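Local coordinates for periplasmic cell division protein (SufI) (Aquifex aeolicus, PDB 6SYY), which binds four copper ions and probably works as a laccase-like multicopper oxidase, passing electrons from its substrates to oxygen, at residues Leu97-Thr102 against Ile180-Glu185; Gly121-Trp126 against Ile149-Gly154; Ile204-Thr209 against Val233-Asn238. All coordinates share one frame; numbering follows the deposited sequence.

Interaction 1: Leu97-Thr102 against Ile180-Glu185; sequences LRKGQT and IEDEDE
L97 and I180 sit side by side on neighbouring parallel strands, with L97 CB 4.1 Å from I180 CG1. R98 and E181 form the next pair, on the other face of the sheet. Two backbone bonds join the strands. E181 N gives to L97 O at 2.8 Å, and K99 N gives to E181 O at 2.9 Å. The pair lies in the first cupredoxin-like domain, where strands 94-98 and 176-181 run in parallel in a five-stranded sheet. Strand 94-98 then leaves the sheet through a type II turn from R98 to Q101, closed by Q101 N giving to R98 O. Here Q101 OE1 accepts from R98 N at 2.8 Å, and Q101 NE2 gives to T102 O and also to F57 O.

The R98 chain bends at chi2 (75°) and crosses E181 at about a right angle. One face of its guanidinium lies over the backbone of E181 and D182, and R98 NH2 is 3.3 Å from D182 C. Its charge is met by D186 in a salt bridge, while E181 OE1 stays 4.5 Å from R98 NH1. D182 N-caps helix 183-192: D182 OD1 takes E185 N at 3.0 Å, D184 N weakly, and the hydroxyl of S153. D182 OD2 accepts from a water that in turn accepts from K99 NZ.

Interaction 2: Gly121-Trp126 against Ile149-Gly154; sequences GFRAPW and IIDRSG
D151 reaches across to the backbone of R123. D151 OD2 accepts from R123 N at 2.8 Å, using the syn lone pair, with an N-H...O angle of 163°. D151 OD2 also lies 3.2 Å from F122 CA. D151 OD1 sits beside the R123 chain, 3.5 Å from R123 CG. It approaches the guanidinium at its edge, but the salt bridge from R123 NE to D151 OD1 is long, at 3.8 Å. Q459 supplies the stronger polar partners: its OE1 takes R123 NE, and its NE2 gives to D151 OD1. I149 CD1 meets the F122 ring obliquely at CE2, 3.7 Å away, and more distantly at CD2. L97 and I180 touch both side chains, and this part is buried and close.

Both segments are loops of the first cupredoxin-like domain. The loop 121-126 follows directly on H120, a copper ligand, so the D151-R123 bond lies three residues beyond it.

The looser side is I150 against R123, both partly exposed, with I150 CD1 3.8 Å from R123 CB. A water joins the two loops, giving to R123 O and D151 OD2 and accepting from I150 N.

Interaction 3: Ile204-Thr209 against Val233-Asn238; sequences IIQDKT and VNLTPN
N234 lays its side chain across I204 at about a right angle. N234 OD1 accepts from I204 N at 2.8 Å, the donor tilted 23° from the carbonyl plane, and lies 3.4 Å from I204 CB. With CG anti to the carbonyl carbon (chi1 -52°), the amide returns to the I204 backbone. The backbone replies in the other direction, with N234 N giving to I204 O at 3.0 Å. The amide nitrogen ND2 serves the N50 and P202 carbonyls.

This is where two antiparallel strands, 200-208 and 230-233, part in the second cupredoxin-like domain. I205 and V233 form a non-hydrogen-bonded pair. N234 and L235 then turn the chain with positive phi, and T236 N returns to V233 O. The N234 side chain thus stands in for a backbone acceptor where the strand has ended. An alanine here would probably deprive I204 N of its acceptor and the N50 and P202 carbonyls of their shared donor.

A water bridges the two chains, giving to I204 O and accepting from L235 N. L235 CD2 packs 3.4 Å from K208 NZ, at the end of an extended lysine chain. M82 of strand 80-86 touches both K208 and L235.

In the fold
From the N terminus, strand 94-98 and its turn come first, and their partner 180-185 arrives only after 77 further residues. Interaction 1 thus closes a long loop. Interaction 2 is nested inside it, joining the loop after strand 117-120 to the one before strand 154-160. The two touch: G100 N meets I149 O, and D182 meets S153. Together they join the two inner strands 94-98 and 176-181, the start of helix 183-192 and the loop after H120. The chain then passes through that helix to strand 200-208. Interaction 3 follows in series and closes a loop of 23 residues in the next domain, its centre about 27 Å from that of interaction 2.

Interaction 1: Leu97-Thr102 against Ile180-Glu185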
loop_
_atom_site.group_PDB
_atom_site.type_symbol
_atom_site.label_atom_id
_atom_site.label_comp_id
_atom_site.label_asym_id
_atom_site.label_seq_id
_atom_site.Cartn_x
_atom_site.Cartn_y
_atom_site.Cartn_z
ATOM N N LEU A 97 7.848 13.215 3.903
ATOM C CA LEU A 97 9.036 13.462 3.102
ATOM C C LEU A 97 8.743 14.566 2.100
ATOM O O LEU A 97 7.601 14.753 1.672
ATOM C CB LEU A 97 9.489 12.208 2.348
ATOM C CG LEU A 97 10.012 11.034 3.167
ATOM C CD1 LEU A 97 10.220 9.834 2.264
ATOM C CD2 LEU A 97 11.312 11.418 3.848
ATOM N N ARG A 98 9.787 15.293 1.727
ATOM C CA ARG A 98 9.710 16.277 0.660
ATOM C C ARG A 98 10.476 15.743 -0.541
ATOM O O ARG A 98 11.585 15.220 -0.387
ATOM C CB ARG A 98 10.281 17.622 1.103
ATOM C CG ARG A 98 10.095 18.715 0.083
ATOM C CD ARG A 98 8.658 19.170 0.072
ATOM N NE ARG A 98 8.356 20.010 -1.080
ATOM C CZ ARG A 98 7.220 20.681 -1.223
ATOM N NH1 ARG A 98 6.290 20.614 -0.279
ATOM N NH2 ARG A 98 7.016 21.424 -2.303
ATOM N N LYS A 99 9.884 15.856 -1.727
ATOM C CA LYS A 99 10.547 15.350 -2.919
ATOM C C LYS A 99 11.848 16.103 -3.144
ATOM O O LYS A 99 11.883 17.337 -3.097
ATOM C CB LYS A 99 9.643 15.481 -4.144
ATOM C CG LYS A 99 10.235 14.874 -5.401
ATOM C CD LYS A 99 9.331 15.102 -6.594
ATOM C CE LYS A 99 9.938 14.517 -7.856
ATOM N NZ LYS A 99 9.088 14.786 -9.048
ATOM N N GLY A 100 12.921 15.354 -3.375
ATOM C CA GLY A 100 14.230 15.924 -3.574
ATOM C C GLY A 100 15.133 15.864 -2.362
ATOM O O GLY A 100 16.337 16.112 -2.499
ATOM N N GLN A 101 14.596 15.534 -1.191
ATOM C CA GLN A 101 15.410 15.462 0.011
ATOM C C GLN A 101 16.210 14.161 0.057
ATOM O O GLN A 101 15.921 13.187 -0.646
ATOM C CB GLN A 101 14.536 15.568 1.261
ATOM C CG GLN A 101 13.881 14.261 1.660
ATOM C CD GLN A 101 13.226 14.328 3.017
ATOM O OE1 GLN A 101 12.106 14.820 3.153
ATOM N NE2 GLN A 101 13.923 13.835 4.035
ATOM N N THR A 102 17.233 14.155 0.908
ATOM C CA THR A 102 17.997 12.947 1.180
ATOM C C THR A 102 17.328 12.171 2.308
ATOM O O THR A 102 16.821 12.758 3.268
ATOM C CB THR A 102 19.445 13.282 1.544
ATOM O OG1 THR A 102 20.085 13.909 0.426
ATOM C CG2 THR A 102 20.216 12.021 1.910
ATOM N N ILE A 180 4.609 11.791 0.830
ATOM C CA ILE A 180 5.568 12.622 0.114
ATOM C C ILE A 180 4.857 13.878 -0.359
ATOM O O ILE A 180 3.687 13.836 -0.757
ATOM C CB ILE A 180 6.194 11.854 -1.065
ATOM C CG1 ILE A 180 7.018 10.675 -0.558
ATOM C CG2 ILE A 180 7.071 12.770 -1.902
ATOM C CD1 ILE A 180 7.693 9.894 -1.668
ATOM N N GLU A 181 5.559 15.003 -0.299
ATOM C CA GLU A 181 5.031 16.278 -0.751
ATOM C C GLU A 181 5.915 16.834 -1.857
ATOM O O GLU A 181 7.145 16.725 -1.799
ATOM C CB GLU A 181 4.939 17.269 0.410
ATOM C CG GLU A 181 3.953 16.842 1.488
ATOM C CD GLU A 181 3.927 17.793 2.669
ATOM O OE1 GLU A 181 5.008 18.074 3.233
ATOM O OE2 GLU A 181 2.826 18.262 3.027
ATOM N N ASP A 182 5.276 17.398 -2.876
ATOM C CA ASP A 182 5.966 18.141 -3.921
ATOM C C ASP A 182 5.146 19.394 -4.200
ATOM O O ASP A 182 4.214 19.725 -3.463
ATOM C CB ASP A 182 6.196 17.275 -5.173
ATOM C CG ASP A 182 4.897 16.794 -5.832
ATOM O OD1 ASP A 182 3.822 17.390 -5.613
ATOM O OD2 ASP A 182 4.950 15.789 -6.577
ATOM N N GLU A 183 5.484 20.086 -5.288
ATOM C CA GLU A 183 4.795 21.329 -5.606
ATOM C C GLU A 183 3.325 21.094 -5.948
ATOM O O GLU A 183 2.479 21.940 -5.634
ATOM C CB GLU A 183 5.520 22.038 -6.750
ATOM C CG GLU A 183 5.024 23.446 -7.038
ATOM C CD GLU A 183 5.856 24.149 -8.093
ATOM O OE1 GLU A 183 6.831 23.540 -8.584
ATOM O OE2 GLU A 183 5.538 25.309 -8.431
ATOM N N ASP A 184 2.999 19.955 -6.570
ATOM C CA ASP A 184 1.602 19.662 -6.890
ATOM C C ASP A 184 0.772 19.490 -5.628
ATOM O O ASP A 184 -0.360 19.985 -5.547
ATOM C CB ASP A 184 1.498 18.406 -7.754
ATOM C CG ASP A 184 1.857 18.659 -9.197
ATOM O OD1 ASP A 184 1.667 19.803 -9.663
ATOM O OD2 ASP A 184 2.321 17.709 -9.867
ATOM N N GLU A 185 1.310 18.772 -4.640
ATOM C CA GLU A 185 0.625 18.645 -3.359
ATOM C C GLU A 185 0.479 20.001 -2.680
ATOM O O GLU A 185 -0.532 20.265 -2.017
ATOM C CB GLU A 185 1.375 17.669 -2.456
ATOM C CG GLU A 185 0.813 17.564 -1.046
ATOM C CD GLU A 185 -0.605 17.022 -1.012
ATOM O OE1 GLU A 185 -0.997 16.308 -1.961
ATOM O OE2 GLU A 185 -1.328 17.309 -0.033
HETATM O O HOH W 1 6.461 15.729 -8.692
#

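Interaction 2: Gly121-Trp126 against Ile149-Gly154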
loop_
_atom_site.group_PDB
_atom_site.type_symbol
_atom_site.label_atom_id
_atom_site.label_comp_id
_atom_site.label_asym_id
_atom_site.label_seq_id
_atom_site.Cartn_x
_atom_site.Cartn_y
_atom_site.Cartn_z
ATOM N N GLY A 121 6.830 1.398 -2.909
ATOM C CA GLY A 121 6.541 2.438 -3.870
ATOM C C GLY A 121 7.711 3.338 -4.204
ATOM O O GLY A 121 7.621 4.105 -5.171
ATOM N N PHE A 122 8.804 3.262 -3.447
ATOM C CA PHE A 122 9.947 4.134 -3.689
ATOM C C PHE A 122 10.728 3.697 -4.924
ATOM O O PHE A 122 10.901 2.503 -5.189
ATOM C CB PHE A 122 10.889 4.141 -2.479
ATOM C CG PHE A 122 10.445 5.036 -1.353
ATOM C CD1 PHE A 122 9.112 5.382 -1.193
ATOM C CD2 PHE A 122 11.371 5.539 -0.455
ATOM C CE1 PHE A 122 8.712 6.206 -0.152
ATOM C CE2 PHE A 122 10.977 6.363 0.587
ATOM C CZ PHE A 122 9.646 6.697 0.738
ATOM N N ARG A 123 11.199 4.680 -5.685
ATOM C CA ARG A 123 12.297 4.481 -6.622
ATOM C C ARG A 123 13.588 4.702 -5.844
ATOM O O ARG A 123 13.923 5.839 -5.495
ATOM C CB ARG A 123 12.195 5.441 -7.803
ATOM C CG ARG A 123 10.968 5.250 -8.657
ATOM C CD ARG A 123 10.731 6.457 -9.551
ATOM N NE ARG A 123 9.551 6.269 -10.384
ATOM C CZ ARG A 123 9.594 5.941 -11.670
ATOM N NH1 ARG A 123 10.765 5.782 -12.273
ATOM N NH2 ARG A 123 8.466 5.779 -12.352
ATOM N N ALA A 124 14.298 3.620 -5.552
ATOM C CA ALA A 124 15.487 3.667 -4.717
ATOM C C ALA A 124 16.538 2.720 -5.272
ATOM O O ALA A 124 16.201 1.754 -5.969
ATOM C CB ALA A 124 15.162 3.277 -3.268
ATOM N N PRO A 125 17.817 2.975 -4.997
ATOM C CA PRO A 125 18.819 1.928 -5.212
ATOM C C PRO A 125 18.454 0.725 -4.356
ATOM O O PRO A 125 18.024 0.868 -3.210
ATOM C CB PRO A 125 20.133 2.580 -4.763
ATOM C CG PRO A 125 19.860 4.052 -4.769
ATOM C CD PRO A 125 18.407 4.201 -4.434
ATOM N N TRP A 126 18.602 -0.469 -4.930
ATOM C CA TRP A 126 17.949 -1.629 -4.335
ATOM C C TRP A 126 18.561 -2.027 -3.000
ATOM O O TRP A 126 17.874 -2.642 -2.177
ATOM C CB TRP A 126 17.968 -2.798 -5.313
ATOM C CG TRP A 126 19.274 -3.493 -5.436
ATOM C CD1 TRP A 126 20.394 -3.035 -6.063
ATOM C CD2 TRP A 126 19.593 -4.794 -4.939
ATOM N NE1 TRP A 126 21.395 -3.972 -5.980
ATOM C CE2 TRP A 126 20.926 -5.062 -5.295
ATOM C CE3 TRP A 126 18.877 -5.760 -4.224
ATOM C CZ2 TRP A 126 21.561 -6.253 -4.961
ATOM C CZ3 TRP A 126 19.508 -6.942 -3.894
ATOM C CH2 TRP A 126 20.836 -7.179 -4.261
ATOM N N ILE A 149 14.910 11.153 -2.517
ATOM C CA ILE A 149 13.501 10.893 -2.794
ATOM C C ILE A 149 13.164 11.513 -4.148
ATOM O O ILE A 149 13.197 12.736 -4.300
ATOM C CB ILE A 149 12.598 11.451 -1.691
ATOM C CG1 ILE A 149 12.978 10.844 -0.336
ATOM C CG2 ILE A 149 11.137 11.195 -2.027
ATOM C CD1 ILE A 149 13.019 9.331 -0.342
ATOM N N ILE A 150 12.839 10.675 -5.134
ATOM C CA ILE A 150 12.552 11.132 -6.488
ATOM C C ILE A 150 11.132 10.792 -6.921
ATOM O O ILE A 150 10.790 10.960 -8.090
ATOM C CB ILE A 150 13.574 10.571 -7.497
ATOM C CG1 ILE A 150 13.501 9.044 -7.537
ATOM C CG2 ILE A 150 14.978 11.031 -7.136
ATOM C CD1 ILE A 150 14.478 8.409 -8.503
ATOM N N ASP A 151 10.297 10.330 -6.000
ATOM C CA ASP A 151 8.925 9.966 -6.312
ATOM C C ASP A 151 7.997 11.176 -6.233
ATOM O O ASP A 151 8.289 12.177 -5.574
ATOM C CB ASP A 151 8.448 8.869 -5.363
ATOM C CG ASP A 151 9.004 7.510 -5.729
ATOM O OD1 ASP A 151 8.553 6.941 -6.746
ATOM O OD2 ASP A 151 9.913 7.027 -5.019
ATOM N N ARG A 152 6.867 11.070 -6.926
ATOM C CA ARG A 152 5.856 12.115 -6.898
ATOM C C ARG A 152 5.125 12.108 -5.564
ATOM O O ARG A 152 5.035 11.078 -4.889
ATOM C CB ARG A 152 4.851 11.913 -8.030
ATOM C CG ARG A 152 5.499 11.592 -9.354
ATOM C CD ARG A 152 4.479 11.167 -10.388
ATOM N NE ARG A 152 3.591 12.257 -10.777
ATOM C CZ ARG A 152 2.266 12.211 -10.678
ATOM N NH1 ARG A 152 1.665 11.130 -10.203
ATOM N NH2 ARG A 152 1.539 13.245 -11.067
ATOM N N SER A 153 4.598 13.272 -5.191
ATOM C CA SER A 153 3.843 13.381 -3.951
ATOM C C SER A 153 2.695 12.385 -3.949
ATOM O O SER A 153 2.098 12.103 -4.990
ATOM C CB SER A 153 3.296 14.796 -3.775
ATOM O OG SER A 153 2.362 15.111 -4.796
ATOM N N GLY A 154 2.399 11.842 -2.780
ATOM C CA GLY A 154 1.340 10.864 -2.665
ATOM C C GLY A 154 1.487 10.068 -1.383
ATOM O O GLY A 154 2.241 10.434 -0.483
HETATM O O HOH W 2 12.487 8.104 -4.237
#

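Interaction 3: Ile204-Thr209 against Val233-Asn238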
loop_
_atom_site.group_PDB
_atom_site.type_symbol
_atom_site.label_atom_id
_atom_site.label_comp_id
_atom_site.label_asym_id
_atom_site.label_seq_id
_atom_site.Cartn_x
_atom_site.Cartn_y
_atom_site.Cartn_z
ATOM N N ILE A 204 -5.801 3.660 7.218
ATOM C CA ILE A 204 -5.070 2.411 7.059
ATOM C C ILE A 204 -6.032 1.292 7.446
ATOM O O ILE A 204 -6.253 1.027 8.630
ATOM C CB ILE A 204 -3.791 2.396 7.897
ATOM C CG1 ILE A 204 -2.873 3.545 7.458
ATOM C CG2 ILE A 204 -3.091 1.043 7.783
ATOM C CD1 ILE A 204 -1.901 4.010 8.518
ATOM N N ILE A 205 -6.619 0.643 6.444
ATOM C CA ILE A 205 -7.662 -0.351 6.671
ATOM C C ILE A 205 -7.031 -1.733 6.775
ATOM O O ILE A 205 -6.278 -2.160 5.891
ATOM C CB ILE A 205 -8.721 -0.306 5.559
ATOM C CG1 ILE A 205 -9.256 1.116 5.399
ATOM C CG2 ILE A 205 -9.857 -1.269 5.875
ATOM C CD1 ILE A 205 -10.338 1.240 4.351
ATOM N N GLN A 206 -7.343 -2.432 7.861
ATOM C CA GLN A 206 -6.777 -3.739 8.150
ATOM C C GLN A 206 -7.847 -4.604 8.793
ATOM O O GLN A 206 -8.691 -4.111 9.545
ATOM C CB GLN A 206 -5.574 -3.630 9.091
ATOM C CG GLN A 206 -4.452 -2.738 8.596
ATOM C CD GLN A 206 -3.287 -2.715 9.560
ATOM O OE1 GLN A 206 -2.216 -3.253 9.272
ATOM N NE2 GLN A 206 -3.491 -2.102 10.719
ATOM N N ASP A 207 -7.815 -5.897 8.496
ATOM C CA ASP A 207 -8.666 -6.853 9.184
ATOM C C ASP A 207 -7.800 -7.734 10.070
ATOM O O ASP A 207 -6.711 -8.159 9.668
ATOM C CB ASP A 207 -9.493 -7.700 8.207
ATOM C CG ASP A 207 -8.641 -8.454 7.207
ATOM O OD1 ASP A 207 -7.549 -7.967 6.852
ATOM O OD2 ASP A 207 -9.078 -9.537 6.762
ATOM N N LYS A 208 -8.272 -7.973 11.294
ATOM C CA LYS A 208 -7.537 -8.759 12.276
ATOM C C LYS A 208 -8.520 -9.588 13.094
ATOM O O LYS A 208 -9.726 -9.328 13.111
ATOM C CB LYS A 208 -6.680 -7.863 13.192
ATOM C CG LYS A 208 -5.533 -7.181 12.456
ATOM C CD LYS A 208 -4.537 -6.471 13.367
ATOM C CE LYS A 208 -3.398 -5.887 12.525
ATOM N NZ LYS A 208 -2.521 -4.961 13.280
ATOM N N THR A 209 -7.984 -10.600 13.772
ATOM C CA THR A 209 -8.769 -11.509 14.595
ATOM C C THR A 209 -8.193 -11.532 16.003
ATOM O O THR A 209 -6.977 -11.676 16.176
ATOM C CB THR A 209 -8.769 -12.917 13.996
ATOM O OG1 THR A 209 -9.336 -12.875 12.680
ATOM C CG2 THR A 209 -9.578 -13.864 14.859
ATOM N N VAL A 233 -9.436 0.535 11.393
ATOM C CA VAL A 233 -8.900 1.681 10.670
ATOM C C VAL A 233 -7.927 2.376 11.606
ATOM O O VAL A 233 -8.319 2.837 12.685
ATOM C CB VAL A 233 -10.001 2.643 10.203
ATOM C CG1 VAL A 233 -9.413 3.696 9.286
ATOM C CG2 VAL A 233 -11.118 1.886 9.507
ATOM N N ASN A 234 -6.657 2.429 11.208
ATOM C CA ASN A 234 -5.606 2.989 12.052
ATOM C C ASN A 234 -5.589 2.310 13.418
ATOM O O ASN A 234 -5.444 2.959 14.455
ATOM C CB ASN A 234 -5.772 4.501 12.194
ATOM C CG ASN A 234 -5.906 5.187 10.858
ATOM O OD1 ASN A 234 -5.477 4.656 9.835
ATOM N ND2 ASN A 234 -6.504 6.376 10.856
ATOM N N LEU A 235 -5.752 0.985 13.408
ATOM C CA LEU A 235 -5.818 0.167 14.621
ATOM C C LEU A 235 -6.972 0.584 15.528
ATOM O O LEU A 235 -6.866 0.501 16.754
ATOM C CB LEU A 235 -4.497 0.193 15.398
ATOM C CG LEU A 235 -3.384 -0.714 14.879
ATOM C CD1 LEU A 235 -2.271 -0.793 15.895
ATOM C CD2 LEU A 235 -3.916 -2.107 14.558
ATOM N N THR A 236 -8.081 1.028 14.940
ATOM C CA THR A 236 -9.275 1.376 15.698
ATOM C C THR A 236 -10.410 0.450 15.289
ATOM O O THR A 236 -10.811 0.452 14.111
ATOM C CB THR A 236 -9.681 2.833 15.477
ATOM O OG1 THR A 236 -8.538 3.678 15.641
ATOM C CG2 THR A 236 -10.759 3.243 16.474
ATOM N N PRO A 237 -10.956 -0.347 16.203
ATOM C CA PRO A 237 -12.108 -1.186 15.860
ATOM C C PRO A 237 -13.406 -0.397 15.908
ATOM O O PRO A 237 -13.601 0.466 16.769
ATOM C CB PRO A 237 -12.081 -2.268 16.945
ATOM C CG PRO A 237 -11.504 -1.558 18.129
ATOM C CD PRO A 237 -10.496 -0.573 17.585
ATOM N N ASN A 238 -14.298 -0.711 14.971
ATOM C CA ASN A 238 -15.620 -0.101 14.891
ATOM C C ASN A 238 -15.543 1.423 15.025
ATOM O O ASN A 238 -16.115 2.001 15.953
ATOM C CB ASN A 238 -16.538 -0.691 15.954
ATOM C CG ASN A 238 -17.996 -0.313 15.748
ATOM O OD1 ASN A 238 -18.404 0.047 14.644
ATOM N ND2 ASN A 238 -18.789 -0.398 16.814
HETATM O O HOH W 3 -5.674 -0.616 10.994
#